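Local atomic coordinates of CYCLIN domain-containing protein (Chaetomium thermophilum, PDB entry 6Z3U), a protein that probably regulates, as a cyclin, the cyclin-dependent kinase of the CAK complex, where it is assembled with that kinase and a RING-type protein. Residues R32-N36 against L81-L87; I256-F260 against V314-L319; T94-L98 against R222-I227; S15-W21 against R180-K186. One frame throughout, in Å; residues are numbered along the deposited sequence.

Interaction 1: R32-N36 against L81-L87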
loop_
_atom_site.group_PDB
_atom_site.type_symbol
_atom_site.label_atom_id
_atom_site.label_comp_id
_atom_site.label_asym_id
_atom_site.label_seq_id
_atom_site.Cartn_x
_atom_site.Cartn_y
_atom_site.Cartn_z
ATOM N N ARG A 32 -4.936 -21.088 15.781
ATOM C CA ARG A 32 -4.464 -22.188 14.947
ATOM C C ARG A 32 -5.087 -23.513 15.363
ATOM O O ARG A 32 -5.429 -24.341 14.511
ATOM C CB ARG A 32 -2.943 -22.265 15.032
ATOM C CG ARG A 32 -2.211 -21.222 14.214
ATOM C CD ARG A 32 -0.747 -21.194 14.598
ATOM N NE ARG A 32 0.108 -20.544 13.610
ATOM C CZ ARG A 32 1.330 -20.092 13.871
ATOM N NH1 ARG A 32 1.830 -20.203 15.094
ATOM N NH2 ARG A 32 2.051 -19.526 12.913
ATOM N N GLU A 33 -5.245 -23.730 16.673
ATOM C CA GLU A 33 -5.845 -24.970 17.159
ATOM C C GLU A 33 -7.326 -25.027 16.815
ATOM O O GLU A 33 -7.829 -26.074 16.390
ATOM C CB GLU A 33 -5.632 -25.087 18.672
ATOM C CG GLU A 33 -5.373 -26.505 19.181
ATOM C CD GLU A 33 -6.627 -27.356 19.280
ATOM O OE1 GLU A 33 -7.695 -26.809 19.630
ATOM O OE2 GLU A 33 -6.543 -28.574 19.007
ATOM N N LYS A 34 -8.037 -23.910 16.989
ATOM C CA LYS A 34 -9.455 -23.859 16.649
ATOM C C LYS A 34 -9.682 -23.961 15.147
ATOM O O LYS A 34 -10.698 -24.517 14.716
ATOM C CB LYS A 34 -10.071 -22.567 17.191
ATOM C CG LYS A 34 -10.229 -22.548 18.703
ATOM C CD LYS A 34 -10.623 -21.172 19.216
ATOM C CE LYS A 34 -10.797 -21.174 20.732
ATOM N NZ LYS A 34 -11.322 -19.875 21.241
ATOM N N THR A 35 -8.763 -23.425 14.336
ATOM C CA THR A 35 -8.884 -23.547 12.887
ATOM C C THR A 35 -8.708 -24.996 12.450
ATOM O O THR A 35 -9.422 -25.475 11.560
ATOM C CB THR A 35 -7.847 -22.653 12.201
ATOM O OG1 THR A 35 -8.038 -21.295 12.613
ATOM C CG2 THR A 35 -8.005 -22.712 10.695
ATOM N N ASN A 36 -7.744 -25.696 13.056
ATOM C CA ASN A 36 -7.531 -27.118 12.798
ATOM C C ASN A 36 -8.701 -27.954 13.291
ATOM O O ASN A 36 -9.175 -28.845 12.580
ATOM C CB ASN A 36 -6.234 -27.566 13.483
ATOM C CG ASN A 36 -6.127 -29.077 13.630
ATOM O OD1 ASN A 36 -6.685 -29.648 14.564
ATOM N ND2 ASN A 36 -5.356 -29.716 12.752
ATOM N N LEU A 81 -4.295 -34.261 10.613
ATOM C CA LEU A 81 -3.033 -33.666 11.035
ATOM C C LEU A 81 -3.166 -33.006 12.403
ATOM O O LEU A 81 -4.210 -32.442 12.741
ATOM C CB LEU A 81 -2.560 -32.638 10.006
ATOM C CG LEU A 81 -2.074 -33.150 8.650
ATOM C CD1 LEU A 81 -1.415 -32.023 7.873
ATOM C CD2 LEU A 81 -1.098 -34.306 8.823
ATOM N N THR A 82 -2.087 -33.083 13.195
ATOM C CA THR A 82 -2.024 -32.390 14.471
ATOM C C THR A 82 -1.717 -30.910 14.240
ATOM O O THR A 82 -1.014 -30.559 13.288
ATOM C CB THR A 82 -0.935 -33.001 15.351
ATOM O OG1 THR A 82 -0.692 -34.354 14.948
ATOM C CG2 THR A 82 -1.335 -32.992 16.815
ATOM N N PRO A 83 -2.238 -30.016 15.091
ATOM C CA PRO A 83 -1.900 -28.589 14.936
ATOM C C PRO A 83 -0.408 -28.331 14.784
ATOM O O PRO A 83 -0.013 -27.460 14.002
ATOM C CB PRO A 83 -2.461 -27.964 16.222
ATOM C CG PRO A 83 -3.613 -28.839 16.588
ATOM C CD PRO A 83 -3.231 -30.236 16.160
ATOM N N ALA A 84 0.434 -29.071 15.511
ATOM C CA ALA A 84 1.877 -28.916 15.363
ATOM C C ALA A 84 2.349 -29.417 14.005
ATOM O O ALA A 84 3.184 -28.776 13.358
ATOM C CB ALA A 84 2.602 -29.655 16.490
ATOM N N GLU A 85 1.823 -30.561 13.555
ATOM C CA GLU A 85 2.155 -31.048 12.220
ATOM C C GLU A 85 1.620 -30.116 11.144
ATOM O O GLU A 85 2.232 -29.982 10.078
ATOM C CB GLU A 85 1.594 -32.453 12.013
ATOM C CG GLU A 85 2.199 -33.509 12.923
ATOM C CD GLU A 85 1.596 -34.886 12.708
ATOM O OE1 GLU A 85 2.285 -35.887 12.999
ATOM O OE2 GLU A 85 0.436 -34.966 12.248
ATOM N N GLU A 86 0.485 -29.469 11.403
ATOM C CA GLU A 86 -0.035 -28.473 10.476
ATOM C C GLU A 86 0.915 -27.287 10.392
ATOM O O GLU A 86 1.258 -26.826 9.298
ATOM C CB GLU A 86 -1.430 -28.035 10.924
ATOM C CG GLU A 86 -2.425 -27.813 9.796
ATOM C CD GLU A 86 -3.827 -27.529 10.305
ATOM O OE1 GLU A 86 -4.498 -28.480 10.753
ATOM O OE2 GLU A 86 -4.261 -26.361 10.248
ATOM N N LEU A 87 1.356 -26.785 11.550
ATOM C CA LEU A 87 2.293 -25.667 11.583
ATOM C C LEU A 87 3.648 -26.048 11.004
ATOM O O LEU A 87 4.366 -25.185 10.487
ATOM C CB LEU A 87 2.456 -25.175 13.021
ATOM C CG LEU A 87 3.336 -23.950 13.269
ATOM C CD1 LEU A 87 2.908 -22.788 12.396
ATOM C CD2 LEU A 87 3.280 -23.567 14.741
#
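The helical segment 32-36 meets the start of helix 83-103 almost at a right angle: the two short axes cross at 101° and come within 10.0 Å, with the backbones nearest at Glu33 and Pro83, whose CA atoms are 5.8 Å apart. Consistent with the cyclin fold, helix 25-48 packs across the N-terminal end of helix 83-103, probably the first helix of the first repeat. Thr82 holds the N-cap position and Pro83 follows at N1, a place that suits proline because no backbone NH is needed there. Glu85, at N3, accepts from the Thr82 backbone N through OE2 (3.3 Å), and the same carboxylate meets Lys356 of helix 343-358. Pro83 turns its ring into the crossing, where CG touches Glu33 OE2 and Asn36 OD1, each at 3.8 Å. One turn further along helix 83-103, the Arg32 guanidinium lays one face over Leu87, NH2 to CD1 being 3.4 Å, while NH1 forms a salt bridge with Asp229. A long arginine can thus cover an apolar side chain and still place its charge on an acid. Asn36 is the central polar residue, buried, its CA-to-CB bond directed toward the other segment. Its amide nitrogen offers two hydrogens and finds two acceptors: ND2 bonds to the backbone O of Leu81 at 3.0 Å and to OE1 of Glu86 at only 2.5 Å.

Interaction 2: I256-F260 against V314-L319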
loop_
_atom_site.group_PDB
_atom_site.type_symbol
_atom_site.label_atom_id
_atom_site.label_comp_id
_atom_site.label_asym_id
_atom_site.label_seq_id
_atom_site.Cartn_x
_atom_site.Cartn_y
_atom_site.Cartn_z
ATOM N N ILE A 256 19.535 2.047 21.405
ATOM C CA ILE A 256 18.430 2.159 22.350
ATOM C C ILE A 256 18.800 3.079 23.506
ATOM O O ILE A 256 17.983 3.893 23.953
ATOM C CB ILE A 256 18.007 0.766 22.855
ATOM C CG1 ILE A 256 17.563 -0.111 21.680
ATOM C CG2 ILE A 256 16.888 0.890 23.885
ATOM C CD1 ILE A 256 17.289 -1.551 22.053
ATOM N N GLN A 257 20.030 2.965 24.015
ATOM C CA GLN A 257 20.440 3.814 25.129
ATOM C C GLN A 257 20.409 5.286 24.736
ATOM O O GLN A 257 19.961 6.137 25.514
ATOM C CB GLN A 257 21.846 3.433 25.599
ATOM C CG GLN A 257 21.996 2.031 26.178
ATOM C CD GLN A 257 21.133 1.772 27.394
ATOM O OE1 GLN A 257 20.832 2.678 28.172
ATOM N NE2 GLN A 257 20.734 0.516 27.568
ATOM N N ASP A 258 20.875 5.604 23.525
ATOM C CA ASP A 258 20.993 6.998 23.108
ATOM C C ASP A 258 19.631 7.682 23.052
ATOM O O ASP A 258 19.455 8.782 23.588
ATOM C CB ASP A 258 21.686 7.075 21.746
ATOM C CG ASP A 258 23.202 7.024 21.855
ATOM O OD1 ASP A 258 23.719 6.833 22.977
ATOM O OD2 ASP A 258 23.875 7.179 20.814
ATOM N N THR A 259 18.652 7.046 22.404
ATOM C CA THR A 259 17.365 7.704 22.199
ATOM C C THR A 259 16.645 7.948 23.520
ATOM O O THR A 259 15.998 8.988 23.695
ATOM C CB THR A 259 16.489 6.867 21.267
ATOM O OG1 THR A 259 16.216 5.598 21.872
ATOM C CG2 THR A 259 17.189 6.651 19.937
ATOM N N PHE A 260 16.747 7.009 24.464
ATOM C CA PHE A 260 16.096 7.184 25.757
ATOM C C PHE A 260 16.914 8.050 26.706
ATOM O O PHE A 260 16.349 8.627 27.641
ATOM C CB PHE A 260 15.836 5.821 26.401
ATOM C CG PHE A 260 14.630 5.116 25.854
ATOM C CD1 PHE A 260 13.370 5.362 26.370
ATOM C CD2 PHE A 260 14.758 4.205 24.819
ATOM C CE1 PHE A 260 12.261 4.712 25.865
ATOM C CE2 PHE A 260 13.653 3.554 24.310
ATOM C CZ PHE A 260 12.402 3.808 24.834
ATOM N N VAL A 314 10.199 2.636 30.514
ATOM C CA VAL A 314 9.883 2.161 29.171
ATOM C C VAL A 314 11.128 1.640 28.468
ATOM O O VAL A 314 11.046 0.701 27.667
ATOM C CB VAL A 314 9.205 3.276 28.356
ATOM C CG1 VAL A 314 9.131 2.892 26.889
ATOM C CG2 VAL A 314 7.807 3.535 28.892
ATOM N N ARG A 315 12.291 2.233 28.740
ATOM C CA ARG A 315 13.522 1.738 28.132
ATOM C C ARG A 315 13.762 0.283 28.513
ATOM O O ARG A 315 14.107 -0.542 27.660
ATOM C CB ARG A 315 14.704 2.613 28.551
ATOM C CG ARG A 315 16.057 2.138 28.034
ATOM C CD ARG A 315 17.199 2.953 28.625
ATOM N NE ARG A 315 17.333 2.764 30.068
ATOM C CZ ARG A 315 18.098 1.835 30.635
ATOM N NH1 ARG A 315 18.802 0.997 29.887
ATOM N NH2 ARG A 315 18.158 1.740 31.957
ATOM N N ASP A 316 13.583 -0.051 29.794
ATOM C CA ASP A 316 13.782 -1.430 30.228
ATOM C C ASP A 316 12.742 -2.360 29.611
ATOM O O ASP A 316 13.051 -3.510 29.281
ATOM C CB ASP A 316 13.740 -1.510 31.755
ATOM C CG ASP A 316 14.912 -0.797 32.411
ATOM O OD1 ASP A 316 15.953 -0.617 31.744
ATOM O OD2 ASP A 316 14.795 -0.423 33.599
ATOM N N LYS A 317 11.504 -1.883 29.447
ATOM C CA LYS A 317 10.474 -2.716 28.834
ATOM C C LYS A 317 10.727 -2.927 27.346
ATOM O O LYS A 317 10.399 -3.991 26.809
ATOM C CB LYS A 317 9.091 -2.099 29.046
ATOM C CG LYS A 317 7.939 -2.987 28.577
ATOM C CD LYS A 317 7.826 -4.274 29.379
ATOM C CE LYS A 317 6.608 -5.085 28.953
ATOM N NZ LYS A 317 6.800 -5.723 27.617
ATOM N N VAL A 318 11.296 -1.934 26.663
ATOM C CA VAL A 318 11.652 -2.119 25.260
ATOM C C VAL A 318 12.800 -3.113 25.137
ATOM O O VAL A 318 12.750 -4.046 24.328
ATOM C CB VAL A 318 11.998 -0.764 24.615
ATOM C CG1 VAL A 318 12.829 -0.962 23.354
ATOM C CG2 VAL A 318 10.723 0.008 24.298
ATOM N N LEU A 319 13.846 -2.935 25.947
ATOM C CA LEU A 319 14.971 -3.865 25.916
ATOM C C LEU A 319 14.514 -5.290 26.195
ATOM O O LEU A 319 14.990 -6.239 25.562
ATOM C CB LEU A 319 16.036 -3.435 26.922
ATOM C CG LEU A 319 16.941 -2.286 26.473
ATOM C CD1 LEU A 319 17.772 -1.759 27.632
ATOM C CD2 LEU A 319 17.844 -2.740 25.335
#
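Arg315 and Phe260 give up the most surface here, 84 and 83 Å², and they meet each other directly. Phe260 is directed toward the opposing helix, and its ring receives the aliphatic root of Arg315 on one face: Arg315 CB lies 3.9 Å from the ring centroid, 20° off the normal, a CH-pi contact. An arginine suits this place because its CB covers the ring face while its guanidinium reaches on to the polar groups alongside, where NH2 sits 3.2 Å from OD1 of Asp316, a purely electrostatic salt bridge. Beyond the ring's tip the partners are branched aliphatics, Val314 (its CG1 3.8 Å from Phe260 CE1) and Val318 (its CG2 4.2 Å from Phe260 CZ). Ile256, one turn before Phe260 and buried, extends the apolar seam with 60 Å²; its CD1 reaches CD2 of Leu319 at 3.5 Å, and its CG2 faces Val318 CG1 at 4.5 Å. Val314 and Val318 also pack on Ala59 and Leu58 of the RING-type protein, and Phe260 on its Arg15, so this seam adjoins a subunit interface. Most of the long connection between the two helices is not modelled. The segment axes run 10.7 Å apart at 156°, an antiparallel helix pair that probably forms the last two helices of the second cyclin repeat.

Interaction 3: T94-L98 against R222-I227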
loop_
_atom_site.group_PDB
_atom_site.type_symbol
_atom_site.label_atom_id
_atom_site.label_comp_id
_atom_site.label_asym_id
_atom_site.label_seq_id
_atom_site.Cartn_x
_atom_site.Cartn_y
_atom_site.Cartn_z
ATOM N N THR A 94 6.917 -22.307 3.749
ATOM C CA THR A 94 7.366 -20.918 3.783
ATOM C C THR A 94 8.830 -20.813 3.370
ATOM O O THR A 94 9.228 -19.845 2.711
ATOM C CB THR A 94 7.161 -20.326 5.179
ATOM O OG1 THR A 94 5.794 -20.485 5.575
ATOM C CG2 THR A 94 7.514 -18.844 5.191
ATOM N N ALA A 95 9.648 -21.793 3.760
ATOM C CA ALA A 95 11.040 -21.808 3.323
ATOM C C ALA A 95 11.139 -22.112 1.835
ATOM O O ALA A 95 11.970 -21.529 1.131
ATOM C CB ALA A 95 11.834 -22.830 4.136
ATOM N N GLU A 96 10.303 -23.028 1.340
ATOM C CA GLU A 96 10.287 -23.314 -0.091
ATOM C C GLU A 96 9.811 -22.101 -0.877
ATOM O O GLU A 96 10.315 -21.822 -1.972
ATOM C CB GLU A 96 9.397 -24.525 -0.374
ATOM C CG GLU A 96 9.442 -25.010 -1.818
ATOM C CD GLU A 96 8.716 -26.328 -2.015
ATOM O OE1 GLU A 96 7.468 -26.329 -2.026
ATOM O OE2 GLU A 96 9.396 -27.367 -2.154
ATOM N N LEU A 97 8.835 -21.370 -0.334
ATOM C CA LEU A 97 8.378 -20.141 -0.974
ATOM C C LEU A 97 9.526 -19.152 -1.124
ATOM O O LEU A 97 9.727 -18.574 -2.199
ATOM C CB LEU A 97 7.235 -19.536 -0.157
ATOM C CG LEU A 97 6.582 -18.257 -0.679
ATOM C CD1 LEU A 97 5.116 -18.216 -0.279
ATOM C CD2 LEU A 97 7.298 -17.023 -0.155
ATOM N N LEU A 98 10.299 -18.949 -0.052
ATOM C CA LEU A 98 11.435 -18.036 -0.117
ATOM C C LEU A 98 12.466 -18.516 -1.130
ATOM O O LEU A 98 12.972 -17.730 -1.940
ATOM C CB LEU A 98 12.067 -17.892 1.268
ATOM C CG LEU A 98 11.225 -17.208 2.346
ATOM C CD1 LEU A 98 11.952 -17.220 3.681
ATOM C CD2 LEU A 98 10.889 -15.788 1.940
ATOM N N ARG A 222 16.121 -11.407 6.260
ATOM C CA ARG A 222 15.657 -12.070 5.050
ATOM C C ARG A 222 15.139 -13.481 5.293
ATOM O O ARG A 222 14.541 -14.059 4.379
ATOM C CB ARG A 222 16.793 -12.121 4.024
ATOM C CG ARG A 222 16.994 -10.825 3.255
ATOM C CD ARG A 222 18.429 -10.677 2.769
ATOM N NE ARG A 222 18.567 -9.582 1.812
ATOM C CZ ARG A 222 19.444 -9.560 0.813
ATOM N NH1 ARG A 222 19.484 -8.518 -0.005
ATOM N NH2 ARG A 222 20.282 -10.573 0.630
ATOM N N PHE A 223 15.352 -14.054 6.479
ATOM C CA PHE A 223 14.952 -15.438 6.704
ATOM C C PHE A 223 14.332 -15.640 8.083
ATOM O O PHE A 223 13.230 -16.184 8.198
ATOM C CB PHE A 223 16.160 -16.365 6.543
ATOM C CG PHE A 223 15.812 -17.824 6.562
ATOM C CD1 PHE A 223 15.442 -18.463 5.390
ATOM C CD2 PHE A 223 15.844 -18.556 7.736
ATOM C CE1 PHE A 223 15.115 -19.803 5.386
ATOM C CE2 PHE A 223 15.517 -19.900 7.739
ATOM C CZ PHE A 223 15.153 -20.523 6.560
ATOM N N SER A 224 15.035 -15.209 9.131
ATOM C CA SER A 224 14.630 -15.555 10.493
ATOM C C SER A 224 13.214 -15.112 10.836
ATOM O O SER A 224 12.432 -15.947 11.325
ATOM C CB SER A 224 15.640 -14.972 11.487
ATOM O OG SER A 224 16.745 -15.839 11.660
ATOM N N PRO A 225 12.810 -13.855 10.623
ATOM C CA PRO A 225 11.466 -13.440 11.047
ATOM C C PRO A 225 10.363 -13.837 10.080
ATOM O O PRO A 225 9.180 -13.691 10.422
ATOM C CB PRO A 225 11.597 -11.917 11.145
ATOM C CG PRO A 225 12.573 -11.579 10.062
ATOM C CD PRO A 225 13.543 -12.747 9.978
ATOM N N LEU A 226 10.708 -14.336 8.894
ATOM C CA LEU A 226 9.721 -14.807 7.934
ATOM C C LEU A 226 9.348 -16.265 8.161
ATOM O O LEU A 226 8.230 -16.673 7.824
ATOM C CB LEU A 226 10.255 -14.636 6.511
ATOM C CG LEU A 226 10.732 -13.228 6.152
ATOM C CD1 LEU A 226 11.283 -13.203 4.735
ATOM C CD2 LEU A 226 9.617 -12.210 6.315
ATOM N N ILE A 227 10.263 -17.054 8.727
ATOM C CA ILE A 227 9.992 -18.459 9.007
ATOM C C ILE A 227 9.412 -18.665 10.401
ATOM O O ILE A 227 8.800 -19.711 10.660
ATOM C CB ILE A 227 11.276 -19.291 8.845
ATOM C CG1 ILE A 227 11.841 -19.135 7.429
ATOM C CG2 ILE A 227 11.012 -20.758 9.129
ATOM C CD1 ILE A 227 10.878 -19.539 6.319
#
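Thr94 opens the contact with its methyl group: CG2 lies 3.5 Å from the backbone O of Leu226 and 3.6 Å from CD1 of Ile227. Its hydroxyl bonds back to Val90 O in its own helix, which satisfies the polar end and lets a threonine behave as a small apolar residue in a buried place. Ala95 comes next, and its small side chain allows close approach, with Ile227 CD1 3.6 Å from the Ala95 N and 4.1 Å from its CB. After Leu97, which turns to the other helices of its own repeat, Leu98 returns to the interface one turn beyond Thr94 and buries the most surface of all, 70 Å². Its CD1 meets Ile227 CD1 at 3.7 Å and Phe223 CD1 at 4.1 Å, while its CD2 meets Leu226 CD1 at 3.8 Å. No hydrogen bond crosses; the contact is mainly apolar packing. Helix 83-103, probably the first of the N-terminal cyclin repeat, thus packs against the short helix 224-227 of the second repeat, just past helix 207-221. Helix 108-124 touches both segments, through Thr94 and Leu97 on one and Leu226 on the other; helix 132-146 lies against Leu97, and helix 230-233 against Leu226.

Interaction 4: S15-W21 against R180-K186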
loop_
_atom_site.group_PDB
_atom_site.type_symbol
_atom_site.label_atom_id
_atom_site.label_comp_id
_atom_site.label_asym_id
_atom_site.label_seq_id
_atom_site.Cartn_x
_atom_site.Cartn_y
_atom_site.Cartn_z
ATOM N N SER A 15 -2.450 0.582 11.740
ATOM C CA SER A 15 -2.246 -0.268 10.581
ATOM C C SER A 15 -3.039 -1.563 10.712
ATOM O O SER A 15 -3.355 -2.022 11.817
ATOM C CB SER A 15 -0.761 -0.595 10.414
ATOM O OG SER A 15 -0.307 -1.442 11.459
ATOM N N SER A 16 -3.355 -2.158 9.564
ATOM C CA SER A 16 -4.018 -3.455 9.572
ATOM C C SER A 16 -3.127 -4.515 10.200
ATOM O O SER A 16 -3.625 -5.460 10.820
ATOM C CB SER A 16 -4.409 -3.853 8.150
ATOM O OG SER A 16 -3.267 -4.010 7.328
ATOM N N GLN A 17 -1.809 -4.364 10.061
ATOM C CA GLN A 17 -0.890 -5.333 10.642
ATOM C C GLN A 17 -1.063 -5.435 12.151
ATOM O O GLN A 17 -0.858 -6.512 12.726
ATOM C CB GLN A 17 0.550 -4.950 10.295
ATOM C CG GLN A 17 1.603 -5.880 10.875
ATOM C CD GLN A 17 2.916 -5.824 10.114
ATOM O OE1 GLN A 17 2.933 -5.625 8.900
ATOM N NE2 GLN A 17 4.024 -5.996 10.829
ATOM N N TYR A 18 -1.441 -4.341 12.809
ATOM C CA TYR A 18 -1.577 -4.345 14.261
ATOM C C TYR A 18 -2.975 -4.763 14.703
ATOM O O TYR A 18 -3.122 -5.624 15.576
ATOM C CB TYR A 18 -1.245 -2.961 14.827
ATOM C CG TYR A 18 -1.437 -2.861 16.324
ATOM C CD1 TYR A 18 -0.431 -3.247 17.199
ATOM C CD2 TYR A 18 -2.625 -2.384 16.863
ATOM C CE1 TYR A 18 -0.601 -3.162 18.571
ATOM C CE2 TYR A 18 -2.805 -2.294 18.232
ATOM C CZ TYR A 18 -1.790 -2.684 19.082
ATOM O OH TYR A 18 -1.966 -2.595 20.447
ATOM N N GLU A 19 -4.010 -4.155 14.121
ATOM C CA GLU A 19 -5.367 -4.433 14.577
ATOM C C GLU A 19 -5.842 -5.816 14.148
ATOM O O GLU A 19 -6.687 -6.414 14.822
ATOM C CB GLU A 19 -6.324 -3.357 14.059
ATOM C CG GLU A 19 -6.586 -3.401 12.555
ATOM C CD GLU A 19 -7.726 -2.489 12.130
ATOM O OE1 GLU A 19 -7.716 -1.297 12.513
ATOM O OE2 GLU A 19 -8.632 -2.965 11.412
ATOM N N LEU A 20 -5.312 -6.340 13.045
ATOM C CA LEU A 20 -5.801 -7.581 12.453
ATOM C C LEU A 20 -4.823 -8.739 12.543
ATOM O O LEU A 20 -5.253 -9.880 12.717
ATOM C CB LEU A 20 -6.156 -7.349 10.979
ATOM C CG LEU A 20 -7.633 -7.349 10.582
ATOM C CD1 LEU A 20 -8.486 -6.434 11.441
ATOM C CD2 LEU A 20 -7.740 -6.938 9.116
ATOM N N TRP A 21 -3.522 -8.487 12.419
ATOM C CA TRP A 21 -2.526 -9.549 12.334
ATOM C C TRP A 21 -1.418 -9.345 13.355
ATOM O O TRP A 21 -0.233 -9.543 13.067
ATOM C CB TRP A 21 -1.955 -9.638 10.922
ATOM C CG TRP A 21 -2.988 -9.992 9.905
ATOM C CD1 TRP A 21 -3.560 -9.159 8.989
ATOM C CD2 TRP A 21 -3.588 -11.277 9.709
ATOM N NE1 TRP A 21 -4.473 -9.847 8.229
ATOM C CE2 TRP A 21 -4.510 -11.150 8.652
ATOM C CE3 TRP A 21 -3.433 -12.523 10.324
ATOM C CZ2 TRP A 21 -5.272 -12.223 8.195
ATOM C CZ3 TRP A 21 -4.190 -13.585 9.867
ATOM C CH2 TRP A 21 -5.098 -13.428 8.813
ATOM N N ARG A 180 -7.728 -11.458 4.874
ATOM C CA ARG A 180 -8.713 -10.491 5.353
ATOM C C ARG A 180 -8.541 -9.136 4.669
ATOM O O ARG A 180 -8.757 -8.082 5.271
ATOM C CB ARG A 180 -8.633 -10.347 6.874
ATOM C CG ARG A 180 -9.041 -11.606 7.629
ATOM C CD ARG A 180 -9.327 -11.305 9.089
ATOM N NE ARG A 180 -10.513 -10.468 9.242
ATOM C CZ ARG A 180 -10.904 -9.923 10.389
ATOM N NH1 ARG A 180 -11.998 -9.174 10.430
ATOM N NH2 ARG A 180 -10.200 -10.121 11.495
ATOM N N PHE A 181 -8.164 -9.162 3.393
ATOM C CA PHE A 181 -8.102 -7.964 2.562
ATOM C C PHE A 181 -7.084 -6.949 3.071
ATOM O O PHE A 181 -7.145 -5.771 2.707
ATOM C CB PHE A 181 -9.483 -7.307 2.457
ATOM C CG PHE A 181 -10.569 -8.248 2.019
ATOM C CD1 PHE A 181 -10.790 -8.490 0.674
ATOM C CD2 PHE A 181 -11.363 -8.893 2.951
ATOM C CE1 PHE A 181 -11.787 -9.353 0.266
ATOM C CE2 PHE A 181 -12.363 -9.760 2.548
ATOM C CZ PHE A 181 -12.575 -9.990 1.204
ATOM N N ALA A 182 -6.150 -7.376 3.915
ATOM C CA ALA A 182 -5.098 -6.506 4.438
ATOM C C ALA A 182 -3.865 -6.684 3.557
ATOM O O ALA A 182 -3.142 -7.675 3.676
ATOM C CB ALA A 182 -4.800 -6.831 5.897
ATOM N N LEU A 183 -3.630 -5.717 2.669
ATOM C CA LEU A 183 -2.545 -5.795 1.700
ATOM C C LEU A 183 -1.313 -4.992 2.098
ATOM O O LEU A 183 -0.260 -5.158 1.470
ATOM C CB LEU A 183 -3.034 -5.319 0.327
ATOM C CG LEU A 183 -3.745 -6.362 -0.537
ATOM C CD1 LEU A 183 -4.765 -7.145 0.265
ATOM C CD2 LEU A 183 -4.407 -5.692 -1.727
ATOM N N ASP A 184 -1.412 -4.139 3.116
ATOM C CA ASP A 184 -0.294 -3.298 3.547
ATOM C C ASP A 184 0.478 -4.037 4.632
ATOM O O ASP A 184 0.058 -4.082 5.792
ATOM C CB ASP A 184 -0.791 -1.939 4.033
ATOM C CG ASP A 184 -1.775 -2.045 5.189
ATOM O OD1 ASP A 184 -2.664 -2.923 5.147
ATOM O OD2 ASP A 184 -1.662 -1.241 6.138
ATOM N N VAL A 185 1.613 -4.624 4.254
ATOM C CA VAL A 185 2.479 -5.352 5.172
ATOM C C VAL A 185 3.746 -4.537 5.384
ATOM O O VAL A 185 4.313 -3.990 4.431
ATOM C CB VAL A 185 2.827 -6.756 4.644
ATOM C CG1 VAL A 185 3.503 -7.572 5.734
ATOM C CG2 VAL A 185 1.583 -7.460 4.124
ATOM N N LYS A 186 4.195 -4.469 6.632
ATOM C CA LYS A 186 5.301 -3.612 7.030
ATOM C C LYS A 186 6.517 -4.481 7.309
ATOM O O LYS A 186 6.444 -5.420 8.109
ATOM C CB LYS A 186 4.929 -2.783 8.260
ATOM C CG LYS A 186 3.710 -1.899 8.039
ATOM C CD LYS A 186 3.275 -1.207 9.315
ATOM C CE LYS A 186 2.215 -0.155 9.033
ATOM N NZ LYS A 186 2.669 0.862 8.040
#
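Two successive non-glycine residues with positive phi, Arg180 and Phe181, set the course of this contact. Arg180 is the C' residue of the Schellman motif that ends helix 172-178, and the chain then passes the short helix 16-19 as an irregular loop. Ser16 OG donates a hydrogen bond to Asp184 OD1 at a short 2.5 Å, and Gln17, long enough to reach the passing backbone, accepts from Lys186 N through OE1 at 2.8 Å. Between these polar ties and the Arg180 end sits Ala182, small enough for its CB to lie 3.8 Å from Trp21 NE1 at the indole edge and 3.5 Å from Ser16 OG. Leu20 CG covers the Arg180 guanidinium, 3.9 Å from NH2, and the Trp21 NE1 bonds to Ile179 O. The N-terminal segment is thereby fixed to the linker between the cyclin repeats, beside the kinase chain, whose Arg146 pairs with Glu19. Helix 108-124 backs Trp21 and Val185, while helices 7-12 and 236-247 flank Gln17 and Lys186.

Along the chain interaction 4 opens first and encloses interaction 1; interaction 3 starts inside that loop and closes beyond it, so the two cross, and interaction 2 follows all of them. Interactions 1 and 3 share helix 83-103, with centres 19 Å apart, and so connect helix 25-48 and the second repeat to the same probable first helix of repeat one. Interaction 4, centre to centre also 19 Å from interaction 3 and 23 Å from interaction 1, fixes the preceding residues to the inter-repeat linker. Interaction 2 stands apart, 26 to 37 Å from the others centre to centre, within the second repeat. The RING-type protein reaches interactions 2 and 4, and the kinase interaction 4, whereas interactions 1 and 3 touch neither.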